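Local coordinates for lipoprotein (Colwellia psychrerythraea, PDB 3O0Y) that is of unknown function but, as a putative lipoprotein of the DUF885 family in a zincin-like peptidase clan, may be a metal-dependent peptidase, at residues P302-H306 / D516-T520; M320-L325 / V334-M338; Y366-T371 / T436-P442; Q499-F503 / M528-T534; R504-L508 / A553-L558. All coordinates share one frame; numbering follows the deposited sequence.

Contact 1: residues P302-H306 / D516-T520; sequences PTQIH and DKRWT
K517 reaches across the first turn of helix 302-306 and lies between P302, T303 and H306; no other residue of the two segments buries as much in the contact. Its chain is bent at chi2 (-61°) and again at chi4 (-51°), and the second bend tucks the ammonium end in against the helix. There NZ stands 3.5 Å from P302 O and 3.7 Å from H306 CB. A positive group near the start of a helix would probably be disfavoured by the helix dipole; a 3.2 Å salt bridge from K517 NZ to D516 OD2 in the same loop may offset this. A lysine suits the place because its methylene chain can lie over the imidazole face while NZ stays with the D516 carboxylate. H306 is the second large contributor. K517 CG lies over one face of its ring, and W519 CZ2 comes in at the ring edge. The two aromatic rings meet obliquely, with centroids 5.7 Å apart and planes at 82°. P302 is the third. Its CB lies 3.3 Å from D516 CG, the two side chains crossing at about a right angle. Proline fits a first helical turn, where its missing N-H costs no backbone bond, and S301 just before it takes the N-H of Q304 on its hydroxyl. W519 also touches V509 and meets Y527 edge-to-face. The arrangement is plain surface packing of a helical fold: the turn joining helices 491-515 and 521-532 laid over the N-terminal turn of helix 302-326.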
# COMPACT_ATOMS: atom_id res chain seq x y z
N PRO A 302 19.15 -10.96 -5.13
CA PRO A 302 19.03 -9.62 -5.68
C PRO A 302 19.61 -9.60 -7.08
O PRO A 302 19.03 -8.98 -7.97
CB PRO A 302 19.90 -8.78 -4.71
CG PRO A 302 19.88 -9.49 -3.46
CD PRO A 302 19.83 -10.92 -3.82
N THR A 303 20.73 -10.29 -7.32
CA THR A 303 21.24 -10.45 -8.69
C THR A 303 20.27 -11.06 -9.70
O THR A 303 20.10 -10.49 -10.78
CB THR A 303 22.58 -11.22 -8.75
OG1 THR A 303 23.53 -10.53 -7.93
CG2 THR A 303 23.13 -11.25 -10.15
N GLN A 304 19.59 -12.15 -9.34
CA GLN A 304 18.61 -12.76 -10.26
C GLN A 304 17.40 -11.84 -10.53
O GLN A 304 16.88 -11.83 -11.65
CB GLN A 304 18.14 -14.06 -9.69
CG GLN A 304 19.25 -15.14 -9.68
CD GLN A 304 18.86 -16.40 -8.88
OE1 GLN A 304 18.43 -16.32 -7.74
NE2 GLN A 304 18.99 -17.57 -9.51
N ILE A 305 16.93 -11.17 -9.47
CA ILE A 305 15.79 -10.27 -9.58
C ILE A 305 16.16 -9.08 -10.47
O ILE A 305 15.40 -8.67 -11.33
CB ILE A 305 15.28 -9.82 -8.19
CG1 ILE A 305 14.77 -11.05 -7.42
CG2 ILE A 305 14.14 -8.73 -8.34
CD1 ILE A 305 14.53 -10.83 -5.94
N HIS A 306 17.35 -8.53 -10.25
CA HIS A 306 17.88 -7.43 -11.11
C HIS A 306 17.88 -7.80 -12.55
O HIS A 306 17.43 -7.05 -13.39
CB HIS A 306 19.30 -7.06 -10.61
CG HIS A 306 19.80 -5.72 -11.04
ND1 HIS A 306 20.69 -5.54 -12.09
CD2 HIS A 306 19.55 -4.48 -10.56
CE1 HIS A 306 20.96 -4.25 -12.22
NE2 HIS A 306 20.31 -3.59 -11.28
N ASP A 516 21.17 -3.53 -3.09
CA ASP A 516 22.21 -4.58 -3.22
C ASP A 516 23.42 -4.21 -4.08
O ASP A 516 24.58 -4.50 -3.69
CB ASP A 516 21.58 -5.87 -3.75
CG ASP A 516 22.62 -7.01 -3.88
OD1 ASP A 516 23.01 -7.57 -2.88
OD2 ASP A 516 23.07 -7.27 -5.00
N LYS A 517 23.18 -3.57 -5.23
CA LYS A 517 24.27 -3.19 -6.12
C LYS A 517 24.92 -1.86 -5.76
O LYS A 517 25.86 -1.44 -6.43
CB LYS A 517 23.82 -3.18 -7.57
CG LYS A 517 23.20 -4.44 -8.05
CD LYS A 517 24.11 -5.63 -8.00
CE LYS A 517 23.37 -6.81 -8.64
NZ LYS A 517 21.95 -6.97 -8.00
N ARG A 518 24.39 -1.20 -4.73
CA ARG A 518 24.92 0.05 -4.17
C ARG A 518 24.85 1.21 -5.17
O ARG A 518 25.61 2.13 -5.10
CB ARG A 518 26.36 -0.18 -3.69
CG ARG A 518 26.42 -1.34 -2.68
CD ARG A 518 27.83 -1.45 -2.08
NE ARG A 518 27.86 -2.56 -1.14
CZ ARG A 518 28.86 -2.80 -0.30
NH1 ARG A 518 29.94 -2.02 -0.30
NH2 ARG A 518 28.77 -3.83 0.54
N TRP A 519 23.85 1.19 -6.06
CA TRP A 519 23.55 2.37 -6.84
C TRP A 519 23.25 3.55 -5.92
O TRP A 519 22.61 3.42 -4.90
CB TRP A 519 22.31 2.17 -7.73
CG TRP A 519 22.43 1.23 -8.83
CD1 TRP A 519 23.30 0.16 -8.98
CD2 TRP A 519 21.58 1.20 -9.97
NE1 TRP A 519 23.02 -0.51 -10.13
CE2 TRP A 519 21.94 0.10 -10.75
CE3 TRP A 519 20.55 2.02 -10.41
CZ2 TRP A 519 21.34 -0.16 -11.95
CZ3 TRP A 519 19.92 1.73 -11.60
CH2 TRP A 519 20.31 0.67 -12.34
N THR A 520 23.68 4.76 -6.30
CA THR A 520 23.33 5.95 -5.58
C THR A 520 21.88 6.35 -5.96
O THR A 520 21.36 5.96 -7.01
CB THR A 520 24.30 7.10 -5.96
OG1 THR A 520 24.10 7.41 -7.34
CG2 THR A 520 25.75 6.66 -5.71

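Contact 2: residues M320-L325 / V334-M338; sequences MNEILL and VGERM
R337 and N321 make the polar link between these helices. Both terminal nitrogens of the guanidinium turn end-on to the same acceptor, with NH2 2.8 Å and NH1 2.9 Å from N321 OD1. The oxygen lies almost in the guanidinium plane, yet the amide and guanidinium planes stand 73° apart, so this is a forked grip on one atom and not a flat paired one. N321 brings its amide there with CG opposite the backbone N (chi1 179°), which swings the end of the side chain round to the second helix. L324 lays CD1 over one face of the guanidinium, 3.9 Å above the plane and offset toward the rim. Beside this lies an apolar layer in which M320 CE touches V334 CG1 at 3.8 Å and M338 SD at 3.9 Å. The flexible thioethers fill the space round the compact, branched valine. The unit is a helix-loop-helix: the axes of segments 320-325 and 334-338 incline at 47° and come within 10.6 Å. The connection between them fixes the arginine from behind, since R337 NH1 also donates to Y329 O and NE to T333 O. With all three nitrogens engaged, the group can hardly rotate, and its charge is met by carbonyl oxygens although the residue is buried. Further out, L495 and L498 of helix 491-515 back L324 and M320, and F430 packs on M338.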
# COMPACT_ATOMS: atom_id res chain seq x y z
N MET A 320 6.68 -1.58 -27.01
CA MET A 320 6.29 -0.17 -27.13
C MET A 320 6.90 0.47 -28.38
O MET A 320 6.23 1.20 -29.06
CB MET A 320 6.74 0.60 -25.87
CG MET A 320 5.97 0.23 -24.61
SD MET A 320 6.61 1.04 -23.05
CE MET A 320 5.89 2.72 -23.34
N ASN A 321 8.19 0.21 -28.66
CA ASN A 321 8.79 0.72 -29.93
C ASN A 321 7.98 0.36 -31.16
O ASN A 321 7.76 1.19 -32.07
CB ASN A 321 10.25 0.30 -30.01
CG ASN A 321 10.91 0.77 -31.28
OD1 ASN A 321 11.12 1.97 -31.48
ND2 ASN A 321 11.36 -0.20 -32.10
N GLU A 322 7.51 -0.88 -31.26
CA GLU A 322 6.75 -1.28 -32.41
C GLU A 322 5.42 -0.53 -32.59
O GLU A 322 5.04 -0.11 -33.69
CB GLU A 322 6.39 -2.76 -32.39
CG GLU A 322 7.56 -3.68 -32.46
CD GLU A 322 8.39 -3.60 -33.70
OE1 GLU A 322 7.92 -3.14 -34.75
OE2 GLU A 322 9.53 -4.11 -33.61
N ILE A 323 4.75 -0.34 -31.48
CA ILE A 323 3.49 0.39 -31.52
C ILE A 323 3.75 1.84 -31.88
O ILE A 323 3.01 2.41 -32.67
CB ILE A 323 2.75 0.20 -30.18
CG1 ILE A 323 2.43 -1.28 -29.93
CG2 ILE A 323 1.56 1.14 -30.00
CD1 ILE A 323 2.04 -1.56 -28.49
N LEU A 324 4.77 2.46 -31.25
CA LEU A 324 5.17 3.81 -31.58
C LEU A 324 5.47 4.02 -33.06
O LEU A 324 5.00 4.98 -33.66
CB LEU A 324 6.34 4.31 -30.69
CG LEU A 324 5.93 4.65 -29.25
CD1 LEU A 324 7.13 4.52 -28.33
CD2 LEU A 324 5.24 6.07 -29.17
N LEU A 325 6.29 3.14 -33.63
CA LEU A 325 6.65 3.24 -35.01
C LEU A 325 5.39 3.24 -35.87
O LEU A 325 5.29 4.05 -36.82
CB LEU A 325 7.49 2.00 -35.44
CG LEU A 325 8.92 2.06 -34.94
CD1 LEU A 325 9.64 0.76 -35.33
CD2 LEU A 325 9.69 3.17 -35.49
N VAL A 334 12.26 5.08 -26.49
CA VAL A 334 10.86 4.95 -26.10
C VAL A 334 10.48 6.07 -25.07
O VAL A 334 9.46 6.71 -25.14
CB VAL A 334 10.58 3.54 -25.55
CG1 VAL A 334 9.21 3.55 -24.91
CG2 VAL A 334 10.63 2.50 -26.68
N GLY A 335 11.34 6.31 -24.09
CA GLY A 335 11.10 7.33 -23.14
C GLY A 335 10.97 8.73 -23.70
O GLY A 335 10.05 9.47 -23.32
N GLU A 336 11.85 9.07 -24.64
CA GLU A 336 11.78 10.35 -25.29
C GLU A 336 10.47 10.51 -25.99
O GLU A 336 9.91 11.61 -26.01
CB GLU A 336 12.94 10.49 -26.27
CG GLU A 336 14.20 10.88 -25.46
CD GLU A 336 15.51 10.63 -26.17
OE1 GLU A 336 15.56 10.00 -27.25
OE2 GLU A 336 16.55 10.98 -25.55
N ARG A 337 10.04 9.43 -26.64
CA ARG A 337 8.80 9.49 -27.40
C ARG A 337 7.58 9.68 -26.48
O ARG A 337 6.64 10.46 -26.78
CB ARG A 337 8.66 8.28 -28.34
CG ARG A 337 9.46 8.52 -29.63
CD ARG A 337 9.52 7.34 -30.54
NE ARG A 337 10.44 6.33 -29.99
CZ ARG A 337 10.56 5.07 -30.43
NH1 ARG A 337 9.82 4.61 -31.42
NH2 ARG A 337 11.46 4.23 -29.86
N MET A 338 7.58 8.99 -25.33
CA MET A 338 6.50 9.16 -24.39
C MET A 338 6.46 10.57 -23.77
O MET A 338 5.39 11.16 -23.57
CB MET A 338 6.57 8.09 -23.30
CG MET A 338 6.39 6.63 -23.82
SD MET A 338 4.88 6.27 -24.74
CE MET A 338 3.64 6.69 -23.48

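Contact 3: residues Y366-T371 / T436-P442; sequences YITEVT and TYHEANP
V370 sets its CB against the Y437 ring, 3.8 Å from CE1, while CG1 reaches 3.3 Å from N441 O. The segment it packs on opens, at H438 and E439, with the His-Glu pair that begins the HExxH signature of zincin-like peptidases, but P442 stands where the second histidine would be, and histidines follow at H444 and H445. A metal site is thus only a possibility suggested by the peptidase clan. H438 and E439 do not touch segment 366-371, which packs on T436, Y437, A440 and N441. V370 places CG1 in the crowded position between backbone N and carbonyl carbon (chi1 69°), which turns it toward N441 O. One turn back along helix 353-373, I367 CG1 meets T436 CG2 at 3.6 Å, and I367 CD1 rests on A440 CB. T436 turns its methyl to the isoleucine, its hydroxyl being used by Y417 and by L432 O. Where the helix gives out, a cis peptide precedes P442, whose CD meets V370 CG2. Polar atoms gather round one water. Y437 OH donates to it at 2.7 Å, and the water donates in turn to Y366 O at 2.8 Å and to E369 OE1 at 2.6 Å.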
# COMPACT_ATOMS: atom_id res chain seq x y z
N TYR A 366 -14.79 4.81 -17.46
CA TYR A 366 -13.92 3.66 -17.62
C TYR A 366 -14.33 2.54 -16.66
O TYR A 366 -14.27 1.34 -17.04
CB TYR A 366 -12.44 3.98 -17.43
CG TYR A 366 -11.83 4.97 -18.39
CD1 TYR A 366 -12.27 5.09 -19.70
CD2 TYR A 366 -10.81 5.82 -17.96
CE1 TYR A 366 -11.72 6.05 -20.54
CE2 TYR A 366 -10.22 6.76 -18.80
CZ TYR A 366 -10.69 6.87 -20.11
OH TYR A 366 -10.14 7.78 -21.02
N ILE A 367 -14.61 2.89 -15.41
CA ILE A 367 -15.02 1.88 -14.37
C ILE A 367 -16.28 1.21 -14.81
O ILE A 367 -16.35 -0.03 -14.78
CB ILE A 367 -15.17 2.51 -12.99
CG1 ILE A 367 -13.85 3.06 -12.56
CG2 ILE A 367 -15.71 1.45 -11.96
CD1 ILE A 367 -13.92 3.85 -11.26
N THR A 368 -17.29 1.97 -15.24
CA THR A 368 -18.56 1.42 -15.62
C THR A 368 -18.41 0.42 -16.78
O THR A 368 -19.04 -0.67 -16.77
CB THR A 368 -19.56 2.57 -15.98
OG1 THR A 368 -19.69 3.39 -14.83
CG2 THR A 368 -20.91 2.02 -16.45
N GLU A 369 -17.69 0.85 -17.81
CA GLU A 369 -17.51 0.03 -18.98
C GLU A 369 -16.79 -1.28 -18.65
O GLU A 369 -17.21 -2.33 -19.06
CB GLU A 369 -16.78 0.81 -20.06
CG GLU A 369 -16.41 0.00 -21.29
CD GLU A 369 -15.46 0.84 -22.23
OE1 GLU A 369 -14.44 1.49 -21.75
OE2 GLU A 369 -15.81 0.91 -23.42
N VAL A 370 -15.64 -1.22 -17.98
CA VAL A 370 -14.86 -2.43 -17.75
C VAL A 370 -15.61 -3.40 -16.84
O VAL A 370 -15.52 -4.58 -16.99
CB VAL A 370 -13.44 -2.14 -17.23
CG1 VAL A 370 -13.42 -1.56 -15.73
CG2 VAL A 370 -12.56 -3.42 -17.40
N THR A 371 -16.35 -2.87 -15.86
CA THR A 371 -17.00 -3.73 -14.88
C THR A 371 -18.07 -4.54 -15.55
O THR A 371 -18.22 -5.73 -15.29
CB THR A 371 -17.60 -2.87 -13.75
OG1 THR A 371 -16.56 -2.13 -13.13
CG2 THR A 371 -18.33 -3.75 -12.68
N THR A 436 -6.78 3.44 -13.80
CA THR A 436 -8.12 3.20 -13.33
C THR A 436 -8.42 1.69 -13.20
O THR A 436 -9.11 1.24 -12.23
CB THR A 436 -9.12 3.91 -14.23
OG1 THR A 436 -8.91 5.34 -14.18
CG2 THR A 436 -10.55 3.52 -13.91
N TYR A 437 -7.87 0.90 -14.12
CA TYR A 437 -7.97 -0.54 -13.97
C TYR A 437 -7.20 -1.08 -12.83
O TYR A 437 -7.65 -2.01 -12.13
CB TYR A 437 -7.65 -1.24 -15.30
CG TYR A 437 -8.43 -0.77 -16.51
CD1 TYR A 437 -9.77 -0.38 -16.44
CD2 TYR A 437 -7.82 -0.65 -17.75
CE1 TYR A 437 -10.43 0.08 -17.51
CE2 TYR A 437 -8.50 -0.25 -18.83
CZ TYR A 437 -9.79 0.14 -18.73
OH TYR A 437 -10.47 0.66 -19.85
N HIS A 438 -6.02 -0.51 -12.59
CA HIS A 438 -5.18 -0.89 -11.50
C HIS A 438 -5.79 -0.62 -10.14
O HIS A 438 -5.80 -1.52 -9.27
CB HIS A 438 -3.92 -0.08 -11.62
CG HIS A 438 -2.89 -0.38 -10.58
ND1 HIS A 438 -2.90 0.16 -9.34
CD2 HIS A 438 -1.88 -1.29 -10.58
CE1 HIS A 438 -1.82 -0.20 -8.68
NE2 HIS A 438 -1.22 -1.16 -9.36
N GLU A 439 -6.39 0.56 -9.99
CA GLU A 439 -6.89 1.00 -8.67
C GLU A 439 -8.24 0.44 -8.35
O GLU A 439 -8.58 0.15 -7.18
CB GLU A 439 -6.86 2.51 -8.55
CG GLU A 439 -5.47 3.22 -8.65
CD GLU A 439 -4.47 2.86 -7.61
OE1 GLU A 439 -4.76 2.10 -6.71
OE2 GLU A 439 -3.34 3.38 -7.75
N ALA A 440 -9.08 0.39 -9.36
CA ALA A 440 -10.47 -0.00 -9.17
C ALA A 440 -10.72 -1.40 -9.68
O ALA A 440 -10.33 -2.34 -8.96
CB ALA A 440 -11.42 1.06 -9.69
N ASN A 441 -11.44 -1.60 -10.78
CA ASN A 441 -11.75 -2.86 -11.33
C ASN A 441 -11.04 -3.10 -12.69
O ASN A 441 -11.04 -2.20 -13.53
CB ASN A 441 -13.23 -2.94 -11.59
CG ASN A 441 -14.05 -2.79 -10.28
OD1 ASN A 441 -13.53 -3.10 -9.16
ND2 ASN A 441 -15.29 -2.39 -10.41
N PRO A 442 -10.49 -4.28 -12.88
CA PRO A 442 -10.45 -5.52 -12.09
C PRO A 442 -9.27 -5.59 -11.12
O PRO A 442 -9.06 -6.68 -10.54
CB PRO A 442 -10.23 -6.59 -13.18
CG PRO A 442 -9.81 -5.87 -14.33
CD PRO A 442 -9.86 -4.45 -14.21
O HOH W 1 -13.13 1.01 -19.54

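Contact 4: residues Q499-F503 / M528-T534; sequences QAELF and MSEQTGT
M528 lays its methyl over one face of F503: CE stands 4.0 Å from the ring centroid and 24° off the normal, a CH-pi contact. SD lies more obliquely, completing a Met-aromatic pair that suits a pliable side chain beside a flat one. One helical turn on, L502 CD2 packs 3.5 Å from Q531 O. T532 does several jobs. Its OG1 donates to M528 O at 2.7 Å while accepting from T534 N, an ST turn that closes the helix end. CG2 meanwhile packs 3.9 Å from F503 CD1. The carbonyl of T532 receives Q499 NE2 at 3.0 Å in a nearly straight bond (169°), and the extended glutamine keeps that oxygen in its own amide plane. G533 leaves the helix with positive phi, where a side chain would be jammed against the preceding carbonyl. Its O takes a water that also accepts from Q499 NE2. T534 sets OG1 at the edge of the F503 ring, 3.7 Å from CE1. The axes of segments 499-503 and 528-532, at 149°, thus meet through one phenylalanine ring, with polar groups beside it. The chemistry implies that the glutamine probably takes up a carbonyl at the helix end, where helical acceptors commonly lack an i+4 N-H.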
# COMPACT_ATOMS: atom_id res chain seq x y z
N GLN A 499 3.63 1.52 -20.65
CA GLN A 499 4.49 2.38 -19.88
C GLN A 499 4.43 2.09 -18.39
O GLN A 499 5.46 2.07 -17.72
CB GLN A 499 4.14 3.82 -20.07
CG GLN A 499 5.07 4.78 -19.41
CD GLN A 499 4.63 6.24 -19.65
OE1 GLN A 499 3.41 6.53 -19.68
NE2 GLN A 499 5.62 7.15 -19.77
N ALA A 500 3.24 1.83 -17.91
CA ALA A 500 3.01 1.50 -16.46
C ALA A 500 3.65 0.12 -16.16
O ALA A 500 4.22 -0.08 -15.11
CB ALA A 500 1.52 1.53 -16.15
N GLU A 501 3.59 -0.82 -17.11
CA GLU A 501 4.22 -2.15 -16.93
C GLU A 501 5.75 -2.02 -16.88
O GLU A 501 6.44 -2.59 -16.01
CB GLU A 501 3.77 -3.09 -18.00
CG GLU A 501 4.20 -4.54 -17.67
CD GLU A 501 4.00 -5.52 -18.80
OE1 GLU A 501 3.25 -5.22 -19.78
OE2 GLU A 501 4.51 -6.67 -18.65
N LEU A 502 6.24 -1.22 -17.84
CA LEU A 502 7.65 -0.86 -17.94
C LEU A 502 8.12 -0.23 -16.66
O LEU A 502 9.18 -0.59 -16.14
CB LEU A 502 7.86 0.10 -19.12
CG LEU A 502 9.33 0.56 -19.27
CD1 LEU A 502 10.34 -0.58 -19.48
CD2 LEU A 502 9.37 1.54 -20.47
N PHE A 503 7.29 0.64 -16.06
CA PHE A 503 7.67 1.32 -14.83
C PHE A 503 7.91 0.29 -13.73
O PHE A 503 8.85 0.42 -12.94
CB PHE A 503 6.56 2.32 -14.47
CG PHE A 503 6.95 3.30 -13.43
CD1 PHE A 503 7.56 4.46 -13.81
CD2 PHE A 503 6.75 3.04 -12.11
CE1 PHE A 503 7.97 5.43 -12.83
CE2 PHE A 503 7.15 3.99 -11.12
CZ PHE A 503 7.74 5.18 -11.49
N MET A 528 15.84 5.54 -14.09
CA MET A 528 14.39 5.44 -14.17
C MET A 528 13.81 6.52 -15.13
O MET A 528 12.85 6.26 -15.91
CB MET A 528 13.72 5.52 -12.78
CG MET A 528 12.20 5.56 -12.78
SD MET A 528 11.47 5.28 -11.03
CE MET A 528 11.03 3.69 -11.08
N SER A 529 14.33 7.73 -15.03
CA SER A 529 13.91 8.78 -15.94
C SER A 529 14.12 8.40 -17.41
O SER A 529 13.14 8.45 -18.22
CB SER A 529 14.74 10.05 -15.68
OG SER A 529 14.26 10.58 -14.53
N GLU A 530 15.34 7.98 -17.71
CA GLU A 530 15.73 7.62 -19.09
C GLU A 530 14.92 6.46 -19.64
O GLU A 530 14.57 6.49 -20.81
CB GLU A 530 17.19 7.25 -19.21
CG GLU A 530 18.12 8.43 -19.03
CD GLU A 530 19.57 8.00 -18.84
OE1 GLU A 530 19.89 6.82 -19.15
OE2 GLU A 530 20.39 8.85 -18.39
N GLN A 531 14.60 5.47 -18.79
CA GLN A 531 13.98 4.28 -19.30
C GLN A 531 12.47 4.51 -19.48
O GLN A 531 11.86 3.96 -20.41
CB GLN A 531 14.24 3.07 -18.36
CG GLN A 531 15.63 2.56 -18.37
CD GLN A 531 16.16 2.16 -19.73
OE1 GLN A 531 15.48 1.52 -20.53
NE2 GLN A 531 17.39 2.60 -20.01
N THR A 532 11.85 5.33 -18.62
CA THR A 532 10.40 5.40 -18.59
C THR A 532 9.74 6.64 -19.20
O THR A 532 8.52 6.60 -19.49
CB THR A 532 9.84 5.32 -17.18
OG1 THR A 532 10.21 6.50 -16.48
CG2 THR A 532 10.34 4.10 -16.45
N GLY A 533 10.48 7.69 -19.43
CA GLY A 533 9.80 8.91 -19.88
C GLY A 533 8.95 9.55 -18.78
O GLY A 533 8.02 10.36 -19.04
N THR A 534 9.24 9.21 -17.53
CA THR A 534 8.53 9.85 -16.42
C THR A 534 9.24 11.13 -16.01
O THR A 534 10.47 11.19 -16.01
CB THR A 534 8.41 8.88 -15.24
OG1 THR A 534 7.74 7.72 -15.72
CG2 THR A 534 7.58 9.49 -14.07
O HOH W 2 5.05 10.21 -20.32

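Contact 5: residues R504-L508 / A553-L558; sequences RAVRL and ALGYKL. With SO4 (sulfate ion), chain D.
L508 presses its CD2 into L554, 3.8 Å from CD2 of that leucine, and onto CG of L558; its other methyl meets K557 CB. Beside it R507 CB lies 3.9 Å from A553 CB, a small residue that lets the arginine chain run past. This part is closely packed, apolar side chain on side chain: helix 491-515 against the start of helix 555-574 in a mainly helical fold. K557 CG lies against R504 O, and NZ goes on to E501 and E312. The other half holds water and an ion. A water accepts from K557 N and donates to R504 O and A553 O. Beyond it two arginines and a tyrosine bind a sulfate, probably from the crystallisation liquor, which may mark an anion-binding spot near H438 and E439. R507 is extended from CG to NE, which carries its guanidinium over Y556: NH1 sits 3.2 Å above the ring centre, and CZ makes a cation-pi contact 17° off the normal. NH1 also donates to sulfate O1 (3.0 Å), and NH2 to O4 (2.9 Å). R504 NH2 reaches O1 at 2.7 Å, and Y556 OH donates to O3 at 2.6 Å. R545 supplies a further donor, while Y546 and E542 hold R507.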
# COMPACT_ATOMS: atom_id res chain seq x y z
N ARG A 504 7.06 -0.72 -13.67
CA ARG A 504 7.17 -1.73 -12.66
C ARG A 504 8.34 -2.71 -12.91
O ARG A 504 8.90 -3.25 -11.97
CB ARG A 504 5.86 -2.43 -12.43
CG ARG A 504 4.97 -1.69 -11.48
CD ARG A 504 3.85 -1.13 -12.10
NE ARG A 504 3.10 -0.16 -11.27
CZ ARG A 504 2.86 1.07 -11.63
NH1 ARG A 504 3.41 1.55 -12.77
NH2 ARG A 504 2.16 1.85 -10.81
N ALA A 505 8.74 -2.91 -14.16
CA ALA A 505 9.96 -3.64 -14.47
C ALA A 505 11.18 -2.83 -14.03
O ALA A 505 12.12 -3.38 -13.41
CB ALA A 505 9.96 -3.96 -15.97
N VAL A 506 11.16 -1.54 -14.32
CA VAL A 506 12.23 -0.66 -13.82
C VAL A 506 12.39 -0.75 -12.32
O VAL A 506 13.53 -0.71 -11.80
CB VAL A 506 12.05 0.80 -14.32
CG1 VAL A 506 13.01 1.79 -13.63
CG2 VAL A 506 12.27 0.85 -15.86
N ARG A 507 11.27 -0.86 -11.58
CA ARG A 507 11.30 -1.03 -10.15
C ARG A 507 12.15 -2.21 -9.72
O ARG A 507 12.90 -2.09 -8.75
CB ARG A 507 9.89 -1.16 -9.57
CG ARG A 507 9.19 0.13 -9.46
CD ARG A 507 7.81 0.00 -8.80
NE ARG A 507 7.25 1.29 -8.45
CZ ARG A 507 5.95 1.52 -8.23
NH1 ARG A 507 5.07 0.52 -8.24
NH2 ARG A 507 5.53 2.76 -7.96
N LEU A 508 12.10 -3.32 -10.43
CA LEU A 508 12.97 -4.49 -10.09
C LEU A 508 14.45 -4.11 -10.18
O LEU A 508 15.32 -4.48 -9.34
CB LEU A 508 12.69 -5.65 -11.04
CG LEU A 508 11.30 -6.29 -10.95
CD1 LEU A 508 11.40 -7.53 -11.86
CD2 LEU A 508 10.92 -6.67 -9.49
N ALA A 553 8.93 -2.47 -3.75
CA ALA A 553 8.76 -2.23 -5.17
C ALA A 553 8.91 -3.49 -5.97
O ALA A 553 8.61 -3.50 -7.17
CB ALA A 553 9.83 -1.19 -5.71
N LEU A 554 9.40 -4.57 -5.36
CA LEU A 554 9.58 -5.84 -6.06
C LEU A 554 8.27 -6.63 -6.27
O LEU A 554 8.17 -7.44 -7.19
CB LEU A 554 10.61 -6.70 -5.32
CG LEU A 554 11.94 -6.06 -5.04
CD1 LEU A 554 12.79 -7.11 -4.23
CD2 LEU A 554 12.70 -5.58 -6.29
N GLY A 555 7.23 -6.37 -5.45
CA GLY A 555 6.03 -7.18 -5.46
C GLY A 555 5.27 -7.16 -6.73
O GLY A 555 4.63 -8.17 -7.15
N TYR A 556 5.33 -6.00 -7.36
CA TYR A 556 4.48 -5.69 -8.52
C TYR A 556 4.82 -6.67 -9.65
O TYR A 556 3.96 -7.45 -10.11
CB TYR A 556 4.72 -4.25 -9.03
CG TYR A 556 4.36 -3.20 -8.03
CD1 TYR A 556 3.11 -2.59 -8.08
CD2 TYR A 556 5.22 -2.87 -6.97
CE1 TYR A 556 2.74 -1.75 -7.12
CE2 TYR A 556 4.83 -1.98 -6.02
CZ TYR A 556 3.58 -1.46 -6.05
OH TYR A 556 3.20 -0.57 -5.08
N LYS A 557 6.05 -6.63 -10.14
CA LYS A 557 6.42 -7.52 -11.23
C LYS A 557 6.58 -8.97 -10.75
O LYS A 557 6.29 -9.87 -11.51
CB LYS A 557 7.65 -7.03 -11.99
CG LYS A 557 7.27 -6.25 -13.20
CD LYS A 557 6.84 -7.26 -14.28
CE LYS A 557 6.20 -6.64 -15.46
NZ LYS A 557 5.87 -7.68 -16.58
N LEU A 558 7.21 -9.24 -9.61
CA LEU A 558 7.41 -10.66 -9.24
C LEU A 558 6.04 -11.37 -9.08
O LEU A 558 5.85 -12.51 -9.51
CB LEU A 558 8.27 -10.78 -8.01
CG LEU A 558 9.70 -10.32 -8.20
CD1 LEU A 558 10.49 -10.45 -6.88
CD2 LEU A 558 10.36 -11.01 -9.39
S SO4 D . 1.84 2.09 -6.98
O1 SO4 D . 2.17 1.30 -8.19
O2 SO4 D . 0.72 2.92 -7.27
O3 SO4 D . 1.42 1.24 -5.84
O4 SO4 D . 3.02 2.75 -6.48
O HOH W 3 8.06 -4.59 -9.66

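Overall arrangement
Helix 491-515 is the shared spine of contacts 4 and 5, whose centres are 12 Å apart. They are joined by a salt bridge, E501 OE2 to K557 NZ at 2.7 Å, and by V506 packing on M528, Q531 and T532. Helix 302-326 carries contact 1 at its start and contact 2 further along, 27 Å apart between centres. I305 ties contact 1 to contact 5 through L508 and L554, and M320 ties contact 2 to L502 of contact 4. Contact 3 touches no other contact, its centre 22 Å from that of contact 5, though nearest atoms come within about 5 Å. The sulfate lies close to H438 and E439, its O2 4.1 Å from E439 OE2, which may mark a catalytic pocket.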